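PDB 3F40: uncharacterized NTF2-like protein from Cytophaga hutchinsonii ATCC 33406, which is of unknown function but belongs to the NTF2-like superfamily with a SnoaL-like domain, folding as a curved sheet packed against helices and pairing into a dimer. Local coordinates for residues Gly70-Leu75 with Leu91-Lys96; Ile86-Leu91 with Val104-Arg109. One frame throughout, in Å; residues are numbered along the deposited sequence.

Contact 1. Residues Gly70-Leu75 with Leu91-Lys96; sequences GNDVCL and LYHLEK
Strands 72-75 and 91-95 run antiparallel, their axes 4.6 Å apart at closest approach, and V73 and Y92 exchange two backbone hydrogen bonds. Beyond them, N71 O accepts from L94 N at 2.9 Å, nearly along its C=O axis. On the face carrying D72, C74, L91 and H93, the imidazole leans across the strand pair because H93 CG is anti to its backbone N (chi1 -172°). H93 ND1 donates to D72 OD1 at 2.7 Å, in the ring plane but from above the carboxylate, the two planes standing 47° apart. At the far edge H93 NE2 donates to the anti lone pair of E95 OE2 at 2.8 Å, so two carboxylates fix the ring's rotation. The second oxygen of D72, OD2, forms a salt bridge with K65 NZ of the second subunit. The face carrying V73 and Y92 is mainly apolar and packs against helix 8-20, with Y92 OH hydrogen-bonded to Y77 OH. Here L75 CD1 reaches Y92 CE1 at 3.7 Å, the side chains crossing at about a right angle, and V73 CG2 touches L94 CD1. An alanine in place of H93 removes both ring N-H groups and would probably let the D72 and E95 carboxylates drift, weakening the side-chain link across the strand pair. With both ring nitrogens donating to acids, the imidazole is likely to be protonated, its charge shared by two carboxylates.

Contact 2. Residues Ile86-Leu91 with Val104-Arg109; sequences IAASGL and VYFDPR
S89 and Y105 form the hydrogen-bonded pair between strand 86-91 and segment 104-109: S89 N donates to Y105 O at 3.0 Å, and Y105 N to S89 O at 2.8 Å. Next to it, G90 faces V104 with their CA atoms only 4.3 Å apart. The small A88 makes the shallow place on the face of A88 and V104: A88 CB is approached by V104 CG2 at 4.0 Å from one direction and by F106 CB at 3.9 Å from another. F106 has CG in the crowded position between backbone N and carbonyl carbon (chi1 62°), and I86 CG2 is the bump that presses on it, 3.5 Å from F106 CD2, the two side chains crossing at about a right angle. On the face of S89 and Y105, the tyrosine lies alongside L91, and its ring edge is turned to S89 O, 3.4 Å from Y105 CD1. S89 OG is hydrogen-bonded to S89 OG of the second subunit. A water bridges D107 N and A87 O. The D107-R109 turn, an Asx turn, is held by a backbone hydrogen bond and a side-on salt bridge together, while the paired part combines two backbone hydrogen bonds with the apolar fit of I86, A88, V104 and F106.

Overall arrangement
From the N terminus, the chain passes its helices and first strands before reaching 70-75, the start of strand 72-81. A turn leads into strand 84-95, whose earlier part, 86-91, enters contact 2 and whose later part, 91-96, closes contact 1. After the next turn, strand 98-105 brings 104-109 back to close contact 2. The two closures therefore cross, sharing L91, and lie about 17 Å apart between centres. Together they make strand 84-95 the middle member of a three-strand antiparallel meander, with 72-81 and 98-105 as its neighbours in the curved sheet of this NTF2-like fold. Both contacts also touch the second subunit.

Contact 1. Residues Gly70-Leu75 with Leu91-Lys96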
loop_
_atom_site.group_PDB
_atom_site.type_symbol
_atom_site.label_atom_id
_atom_site.label_comp_id
_atom_site.label_asym_id
_atom_site.label_seq_id
_atom_site.Cartn_x
_atom_site.Cartn_y
_atom_site.Cartn_z
ATOM N N GLY A 70 -14.398 -4.911 1.222
ATOM C CA GLY A 70 -14.952 -5.693 0.120
ATOM C C GLY A 70 -14.073 -6.917 -0.184
ATOM O O GLY A 70 -13.707 -7.647 0.715
ATOM N N ASN A 71 -13.688 -7.135 -1.433
ATOM C CA ASN A 71 -12.938 -8.369 -1.753
ATOM C C ASN A 71 -11.417 -8.197 -1.743
ATOM O O ASN A 71 -10.671 -8.966 -2.353
ATOM C CB ASN A 71 -13.404 -8.915 -3.072
ATOM C CG ASN A 71 -14.843 -9.413 -2.986
ATOM O OD1 ASN A 71 -15.277 -9.912 -1.937
ATOM N ND2 ASN A 71 -15.600 -9.217 -4.052
ATOM N N ASP A 72 -10.977 -7.174 -1.029
ATOM C CA ASP A 72 -9.563 -6.824 -0.978
ATOM C C ASP A 72 -9.054 -6.738 0.443
ATOM O O ASP A 72 -9.712 -6.258 1.343
ATOM C CB ASP A 72 -9.277 -5.486 -1.646
ATOM C CG ASP A 72 -9.714 -5.476 -3.100
ATOM O OD1 ASP A 72 -9.146 -6.263 -3.860
ATOM O OD2 ASP A 72 -10.597 -4.687 -3.478
ATOM N N VAL A 73 -7.816 -7.188 0.586
ATOM C CA VAL A 73 -7.024 -7.079 1.798
ATOM C C VAL A 73 -5.729 -6.373 1.468
ATOM O O VAL A 73 -5.081 -6.688 0.481
ATOM C CB VAL A 73 -6.750 -8.481 2.441
ATOM C CG1 VAL A 73 -5.700 -8.384 3.570
ATOM C CG2 VAL A 73 -8.057 -9.088 2.925
ATOM N N CYS A 74 -5.366 -5.381 2.269
ATOM C CA CYS A 74 -4.079 -4.715 2.095
ATOM C C CYS A 74 -3.221 -4.842 3.341
ATOM O O CYS A 74 -3.620 -4.446 4.433
ATOM C CB CYS A 74 -4.264 -3.239 1.717
ATOM S SG CYS A 74 -2.764 -2.514 0.993
ATOM N N LEU A 75 -2.022 -5.372 3.142
ATOM C CA LEU A 75 -1.053 -5.543 4.210
ATOM C C LEU A 75 0.046 -4.511 4.099
ATOM O O LEU A 75 0.551 -4.242 3.017
ATOM C CB LEU A 75 -0.390 -6.930 4.169
ATOM C CG LEU A 75 -1.335 -8.139 4.245
ATOM C CD1 LEU A 75 -0.522 -9.466 4.235
ATOM C CD2 LEU A 75 -2.245 -8.094 5.430
ATOM N N LEU A 91 -1.446 -5.653 -1.841
ATOM C CA LEU A 91 -2.880 -5.630 -2.094
ATOM C C LEU A 91 -3.304 -6.983 -2.668
ATOM O O LEU A 91 -2.909 -7.365 -3.768
ATOM C CB LEU A 91 -3.201 -4.521 -3.079
ATOM C CG LEU A 91 -4.638 -4.402 -3.533
ATOM C CD1 LEU A 91 -5.568 -4.012 -2.386
ATOM C CD2 LEU A 91 -4.717 -3.384 -4.685
ATOM N N TYR A 92 -4.070 -7.726 -1.873
ATOM C CA TYR A 92 -4.545 -9.058 -2.202
ATOM C C TYR A 92 -6.028 -8.996 -2.549
ATOM O O TYR A 92 -6.826 -8.449 -1.764
ATOM C CB TYR A 92 -4.338 -10.011 -1.001
ATOM C CG TYR A 92 -2.918 -10.178 -0.573
ATOM C CD1 TYR A 92 -2.279 -9.218 0.189
ATOM C CD2 TYR A 92 -2.212 -11.299 -0.904
ATOM C CE1 TYR A 92 -0.941 -9.347 0.526
ATOM C CE2 TYR A 92 -0.861 -11.430 -0.572
ATOM C CZ TYR A 92 -0.228 -10.438 0.129
ATOM O OH TYR A 92 1.104 -10.537 0.444
ATOM N N HIS A 93 -6.387 -9.592 -3.686
ATOM C CA HIS A 93 -7.795 -9.693 -4.074
ATOM C C HIS A 93 -8.232 -11.150 -3.909
ATOM O O HIS A 93 -7.486 -12.055 -4.292
ATOM C CB HIS A 93 -7.995 -9.259 -5.527
ATOM C CG HIS A 93 -9.426 -9.148 -5.923
ATOM N ND1 HIS A 93 -10.208 -8.079 -5.554
ATOM C CD2 HIS A 93 -10.211 -9.966 -6.670
ATOM C CE1 HIS A 93 -11.424 -8.248 -6.053
ATOM N NE2 HIS A 93 -11.458 -9.401 -6.700
ATOM N N LEU A 94 -9.415 -11.329 -3.361
ATOM C CA LEU A 94 -9.968 -12.675 -3.107
ATOM C C LEU A 94 -11.313 -12.819 -3.744
ATOM O O LEU A 94 -12.163 -11.905 -3.728
ATOM C CB LEU A 94 -10.088 -12.913 -1.606
ATOM C CG LEU A 94 -8.703 -12.851 -0.899
ATOM C CD1 LEU A 94 -8.481 -11.487 -0.274
ATOM C CD2 LEU A 94 -8.511 -13.961 0.148
ATOM N N GLU A 95 -11.501 -14.000 -4.296
ATOM C CA GLU A 95 -12.777 -14.377 -4.874
ATOM C C GLU A 95 -12.921 -15.847 -4.683
ATOM O O GLU A 95 -11.989 -16.612 -4.843
ATOM C CB GLU A 95 -12.857 -14.080 -6.359
ATOM C CG GLU A 95 -12.803 -12.605 -6.621
ATOM C CD GLU A 95 -13.135 -12.183 -8.020
ATOM O OE1 GLU A 95 -13.416 -13.041 -8.885
ATOM O OE2 GLU A 95 -13.154 -10.956 -8.245
ATOM N N LYS A 96 -14.135 -16.272 -4.408
ATOM C CA LYS A 96 -14.456 -17.708 -4.341
ATOM C C LYS A 96 -13.538 -18.492 -3.413
ATOM O O LYS A 96 -13.212 -19.643 -3.650
ATOM C CB LYS A 96 -14.459 -18.318 -5.742
ATOM C CG LYS A 96 -15.444 -17.688 -6.662
ATOM C CD LYS A 96 -15.422 -18.340 -8.034
ATOM C CE LYS A 96 -16.472 -17.771 -8.948
ATOM N NZ LYS A 96 -16.260 -16.324 -9.229
HETATM O O HOH W 1 -13.969 -12.665 -1.625
HETATM O O HOH W 2 -14.594 -8.350 -6.864
#

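Contact 2. Residues Ile86-Leu91 with Val104-Arg109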
loop_
_atom_site.group_PDB
_atom_site.type_symbol
_atom_site.label_atom_id
_atom_site.label_comp_id
_atom_site.label_asym_id
_atom_site.label_seq_id
_atom_site.Cartn_x
_atom_site.Cartn_y
_atom_site.Cartn_z
ATOM N N ILE A 86 12.730 -4.493 3.046
ATOM C CA ILE A 86 12.020 -3.499 2.275
ATOM C C ILE A 86 10.634 -3.317 2.833
ATOM O O ILE A 86 9.930 -4.295 3.049
ATOM C CB ILE A 86 11.877 -3.994 0.829
ATOM C CG1 ILE A 86 13.266 -4.239 0.226
ATOM C CG2 ILE A 86 10.989 -3.043 -0.012
ATOM C CD1 ILE A 86 13.915 -3.036 -0.348
ATOM N N ALA A 87 10.255 -2.059 3.071
ATOM C CA ALA A 87 8.902 -1.742 3.504
ATOM C C ALA A 87 8.008 -1.699 2.283
ATOM O O ALA A 87 8.258 -0.962 1.336
ATOM C CB ALA A 87 8.831 -0.404 4.258
ATOM N N ALA A 88 6.918 -2.451 2.357
ATOM C CA ALA A 88 5.998 -2.601 1.233
ATOM C C ALA A 88 4.546 -2.570 1.680
ATOM O O ALA A 88 4.219 -2.713 2.857
ATOM C CB ALA A 88 6.251 -3.959 0.521
ATOM N N SER A 89 3.691 -2.391 0.688
ATOM C CA SER A 89 2.256 -2.539 0.827
ATOM C C SER A 89 1.803 -3.602 -0.172
ATOM O O SER A 89 2.124 -3.499 -1.327
ATOM C CB SER A 89 1.560 -1.205 0.545
ATOM O OG SER A 89 0.161 -1.345 0.640
ATOM N N GLY A 90 1.054 -4.592 0.284
ATOM C CA GLY A 90 0.601 -5.685 -0.569
ATOM C C GLY A 90 -0.909 -5.700 -0.622
ATOM O O GLY A 90 -1.584 -5.761 0.405
ATOM N N LEU A 91 -1.446 -5.653 -1.841
ATOM C CA LEU A 91 -2.880 -5.630 -2.094
ATOM C C LEU A 91 -3.304 -6.983 -2.668
ATOM O O LEU A 91 -2.909 -7.365 -3.768
ATOM C CB LEU A 91 -3.201 -4.521 -3.079
ATOM C CG LEU A 91 -4.638 -4.402 -3.533
ATOM C CD1 LEU A 91 -5.568 -4.012 -2.386
ATOM C CD2 LEU A 91 -4.717 -3.384 -4.685
ATOM N N VAL A 104 1.998 -5.730 -5.316
ATOM C CA VAL A 104 2.855 -5.273 -4.214
ATOM C C VAL A 104 3.576 -3.993 -4.630
ATOM O O VAL A 104 4.020 -3.845 -5.758
ATOM C CB VAL A 104 3.816 -6.415 -3.722
ATOM C CG1 VAL A 104 4.826 -6.795 -4.755
ATOM C CG2 VAL A 104 4.466 -6.028 -2.409
ATOM N N TYR A 105 3.634 -3.081 -3.683
ATOM C CA TYR A 105 4.133 -1.720 -3.880
ATOM C C TYR A 105 5.342 -1.468 -3.002
ATOM O O TYR A 105 5.235 -1.551 -1.794
ATOM C CB TYR A 105 3.065 -0.685 -3.526
ATOM C CG TYR A 105 1.778 -0.777 -4.269
ATOM C CD1 TYR A 105 0.801 -1.669 -3.884
ATOM C CD2 TYR A 105 1.521 0.059 -5.337
ATOM C CE1 TYR A 105 -0.402 -1.733 -4.562
ATOM C CE2 TYR A 105 0.331 0.020 -5.996
ATOM C CZ TYR A 105 -0.633 -0.903 -5.615
ATOM O OH TYR A 105 -1.851 -0.928 -6.250
ATOM N N PHE A 106 6.450 -1.102 -3.619
ATOM C CA PHE A 106 7.656 -0.734 -2.916
ATOM C C PHE A 106 8.691 -0.181 -3.867
ATOM O O PHE A 106 8.571 -0.339 -5.078
ATOM C CB PHE A 106 8.263 -1.899 -2.102
ATOM C CG PHE A 106 8.714 -3.103 -2.908
ATOM C CD1 PHE A 106 7.854 -4.151 -3.115
ATOM C CD2 PHE A 106 10.033 -3.217 -3.345
ATOM C CE1 PHE A 106 8.259 -5.274 -3.795
ATOM C CE2 PHE A 106 10.417 -4.341 -4.048
ATOM C CZ PHE A 106 9.533 -5.364 -4.252
ATOM N N ASP A 107 9.697 0.464 -3.286
ATOM C CA ASP A 107 10.836 0.983 -4.047
ATOM C C ASP A 107 11.901 -0.120 -4.126
ATOM O O ASP A 107 12.496 -0.482 -3.106
ATOM C CB ASP A 107 11.396 2.222 -3.355
ATOM C CG ASP A 107 12.672 2.739 -3.980
ATOM O OD1 ASP A 107 13.102 2.235 -5.033
ATOM O OD2 ASP A 107 13.237 3.682 -3.349
ATOM N N PRO A 108 12.121 -0.723 -5.303
ATOM C CA PRO A 108 13.046 -1.842 -5.361
ATOM C C PRO A 108 14.501 -1.454 -5.533
ATOM O O PRO A 108 15.363 -2.334 -5.571
ATOM C CB PRO A 108 12.592 -2.553 -6.629
ATOM C CG PRO A 108 12.222 -1.375 -7.540
ATOM C CD PRO A 108 11.533 -0.409 -6.604
ATOM N N ARG A 109 14.809 -0.164 -5.580
ATOM C CA ARG A 109 16.186 0.242 -5.899
ATOM C C ARG A 109 17.260 -0.351 -4.965
ATOM O O ARG A 109 18.337 -0.726 -5.437
ATOM C CB ARG A 109 16.308 1.762 -6.014
ATOM C CG ARG A 109 15.616 2.342 -7.216
ATOM C CD ARG A 109 15.659 3.849 -7.226
ATOM N NE ARG A 109 14.947 4.372 -6.066
ATOM C CZ ARG A 109 15.035 5.620 -5.603
ATOM N NH1 ARG A 109 15.816 6.491 -6.191
ATOM N NH2 ARG A 109 14.359 5.958 -4.517
HETATM O O HOH W 3 9.573 0.783 -0.371
#